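Local coordinates for acyl-[acyl-carrier-protein]--UDP-N-acetylglucosamine O-acyltransferase (Helicobacter pylori, PDB 1J2Z) that catalyses transfer of a (3R)-hydroxyacyl chain from acyl carrier protein to UDP-N-acetylglucosamine, the first step of lipid A biosynthesis, at the interface of chains A and B. Coordinates in Å, arbitrary orientation; residue numbers count along the deposited sequence, not the author numbering. Chains: chain A/B, Acyl-[acyl-carrier-protein]--UDP-N-acetylglucosamine O-acyltransferase.

The interface of chains A and B. Residues chain A 57, 59-60, 89-90; chain B 66-68, 93, 95.
Turns of two neighbouring left-handed beta-helices meet here in the LpxA homotrimer, where A:Arg89 and A:Glu90 face the B:Thr66–B:Gln67 stretch of the other subunit. The guanidinium of A:Arg89 caps the backbone carbonyl of B:Gln67 end-on, both terminal nitrogens sharing one oxygen: NH2 lies 2.8 Å from B:Gln67 O and in the carbonyl plane, with a C=O...N angle of 159°. A:Arg89 NH1, 2.9 Å from B:Gln67 O, comes instead from above that plane. With its NE side the same guanidinium holds the adjacent carboxylate, A:Arg89 NE forming a salt bridge of 2.8 Å to A:Glu90 OE2 while NH2 donates to A:Glu90 OE1 on its syn lone pair. Bends at chi2 and chi3 fold the arginine chain back so that its flat head lies over A:Phe59, with A:Arg89 NE 3.5 Å above the plane of the A:Phe59 ring, over its centre. Clamped by the carboxylate at one edge and backed by the phenyl face, the guanidinium is held in a fixed rotation by these contacts, which should present it to the carbonyl.

A:Glu90 also works across the interface. A:Glu90 OE1 accepts the hydroxyl of B:Thr66 tip to tip, B:Thr66 OG1 lying 2.7 Å away, on the syn side but well out of the carboxylate plane. The threonine OG1 sits between its own backbone N and carbonyl carbon (chi1 53°), which turns it toward the carboxylate. The two donors on OE1, together with the arginine's charge, would favour an ionised glutamate. B:Met93 crosses the A:Glu90 side chain roughly at a right angle, its CG 4.0 Å from A:Glu90 CD.

Beside this polar cluster, the side chain of B:Gln67 crosses the edge of the A:Phe59 ring at about a right angle, B:Gln67 CG lying 3.6 Å from A:Phe59 CE2, with the amide plane nearly perpendicular to the ring. The patch thus joins a buttressed Arg–Glu pair to the backbone and hydroxyl of the neighbouring subunit, which should help hold the neighbouring beta-helices together in the homotrimer.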
loop_
_atom_site.group_PDB
_atom_site.type_symbol
_atom_site.label_atom_id
_atom_site.label_comp_id
_atom_site.label_asym_id
_atom_site.label_seq_id
_atom_site.Cartn_x
_atom_site.Cartn_y
_atom_site.Cartn_z
ATOM N N GLU A 57 21.744 -3.427 -5.209
ATOM C CA GLU A 57 21.653 -2.920 -3.842
ATOM C C GLU A 57 20.220 -3.065 -3.346
ATOM O O GLU A 57 19.276 -2.700 -4.043
ATOM C CB GLU A 57 22.081 -1.452 -3.796
ATOM C CG GLU A 57 22.106 -0.843 -2.402
ATOM C CD GLU A 57 22.581 0.604 -2.412
ATOM O OE1 GLU A 57 22.731 1.189 -1.324
ATOM O OE2 GLU A 57 22.801 1.158 -3.508
ATOM N N PHE A 59 17.594 -2.337 -0.044
ATOM C CA PHE A 59 17.377 -1.575 1.183
ATOM C C PHE A 59 16.682 -2.324 2.329
ATOM O O PHE A 59 16.115 -3.397 2.132
ATOM C CB PHE A 59 16.646 -0.277 0.833
ATOM C CG PHE A 59 17.521 0.722 0.119
ATOM C CD1 PHE A 59 17.953 0.486 -1.185
ATOM C CD2 PHE A 59 17.945 1.881 0.764
ATOM C CE1 PHE A 59 18.796 1.389 -1.842
ATOM C CE2 PHE A 59 18.789 2.797 0.123
ATOM C CZ PHE A 59 19.217 2.552 -1.183
ATOM N N PRO A 60 16.711 -1.749 3.547
ATOM C CA PRO A 60 16.107 -2.351 4.741
ATOM C C PRO A 60 14.704 -2.926 4.651
ATOM O O PRO A 60 13.810 -2.355 4.034
ATOM C CB PRO A 60 16.187 -1.225 5.775
ATOM C CG PRO A 60 17.419 -0.481 5.367
ATOM C CD PRO A 60 17.262 -0.417 3.866
ATOM N N ARG A 89 14.144 -1.102 -3.178
ATOM C CA ARG A 89 13.871 -0.353 -1.963
ATOM C C ARG A 89 13.177 -1.082 -0.818
ATOM O O ARG A 89 12.823 -2.258 -0.917
ATOM C CB ARG A 89 13.097 0.920 -2.319
ATOM C CG ARG A 89 13.867 1.848 -3.259
ATOM C CD ARG A 89 15.233 2.248 -2.678
ATOM N NE ARG A 89 15.129 2.885 -1.364
ATOM C CZ ARG A 89 15.624 4.086 -1.065
ATOM N NH1 ARG A 89 16.257 4.797 -1.986
ATOM N NH2 ARG A 89 15.510 4.571 0.166
ATOM N N GLU A 90 12.998 -0.342 0.272
ATOM C CA GLU A 90 12.386 -0.833 1.503
ATOM C C GLU A 90 11.005 -1.480 1.372
ATOM O O GLU A 90 10.142 -0.998 0.641
ATOM C CB GLU A 90 12.278 0.313 2.513
ATOM C CG GLU A 90 13.600 0.939 2.936
ATOM C CD GLU A 90 14.125 1.987 1.965
ATOM O OE1 GLU A 90 15.054 2.717 2.359
ATOM O OE2 GLU A 90 13.628 2.088 0.820
ATOM N N THR B 66 17.028 6.945 5.103
ATOM C CA THR B 66 17.726 6.319 3.987
ATOM C C THR B 66 17.632 7.296 2.822
ATOM O O THR B 66 16.762 8.166 2.808
ATOM C CB THR B 66 17.102 4.959 3.574
ATOM O OG1 THR B 66 15.699 5.120 3.342
ATOM C CG2 THR B 66 17.331 3.915 4.658
ATOM N N GLN B 67 18.522 7.152 1.848
ATOM C CA GLN B 67 18.552 8.058 0.704
ATOM C C GLN B 67 17.266 8.133 -0.108
ATOM O O GLN B 67 16.531 7.151 -0.234
ATOM C CB GLN B 67 19.720 7.693 -0.219
ATOM C CG GLN B 67 19.774 6.232 -0.616
ATOM C CD GLN B 67 21.044 5.883 -1.376
ATOM O OE1 GLN B 67 21.219 6.274 -2.530
ATOM N NE2 GLN B 67 21.940 5.153 -0.725
ATOM N N PRO B 68 16.967 9.317 -0.662
ATOM C CA PRO B 68 15.746 9.447 -1.460
ATOM C C PRO B 68 15.746 8.467 -2.631
ATOM O O PRO B 68 16.805 8.022 -3.083
ATOM C CB PRO B 68 15.766 10.915 -1.904
ATOM C CG PRO B 68 17.205 11.317 -1.781
ATOM C CD PRO B 68 17.659 10.609 -0.539
ATOM N N MET B 93 8.269 5.113 5.771
ATOM C CA MET B 93 9.561 5.303 5.126
ATOM C C MET B 93 9.665 6.785 4.810
ATOM O O MET B 93 8.854 7.323 4.060
ATOM C CB MET B 93 9.630 4.466 3.850
ATOM C CG MET B 93 11.040 4.162 3.357
ATOM S SD MET B 93 11.709 5.449 2.319
ATOM C CE MET B 93 11.157 4.905 0.689
ATOM N N ASN B 95 12.420 9.906 3.700
ATOM C CA ASN B 95 13.736 10.263 3.191
ATOM C C ASN B 95 14.081 11.724 3.434
ATOM O O ASN B 95 13.191 12.558 3.613
ATOM C CB ASN B 95 13.797 9.997 1.684
ATOM C CG ASN B 95 13.450 8.568 1.336
ATOM O OD1 ASN B 95 14.070 7.628 1.834
ATOM N ND2 ASN B 95 12.454 8.395 0.478
#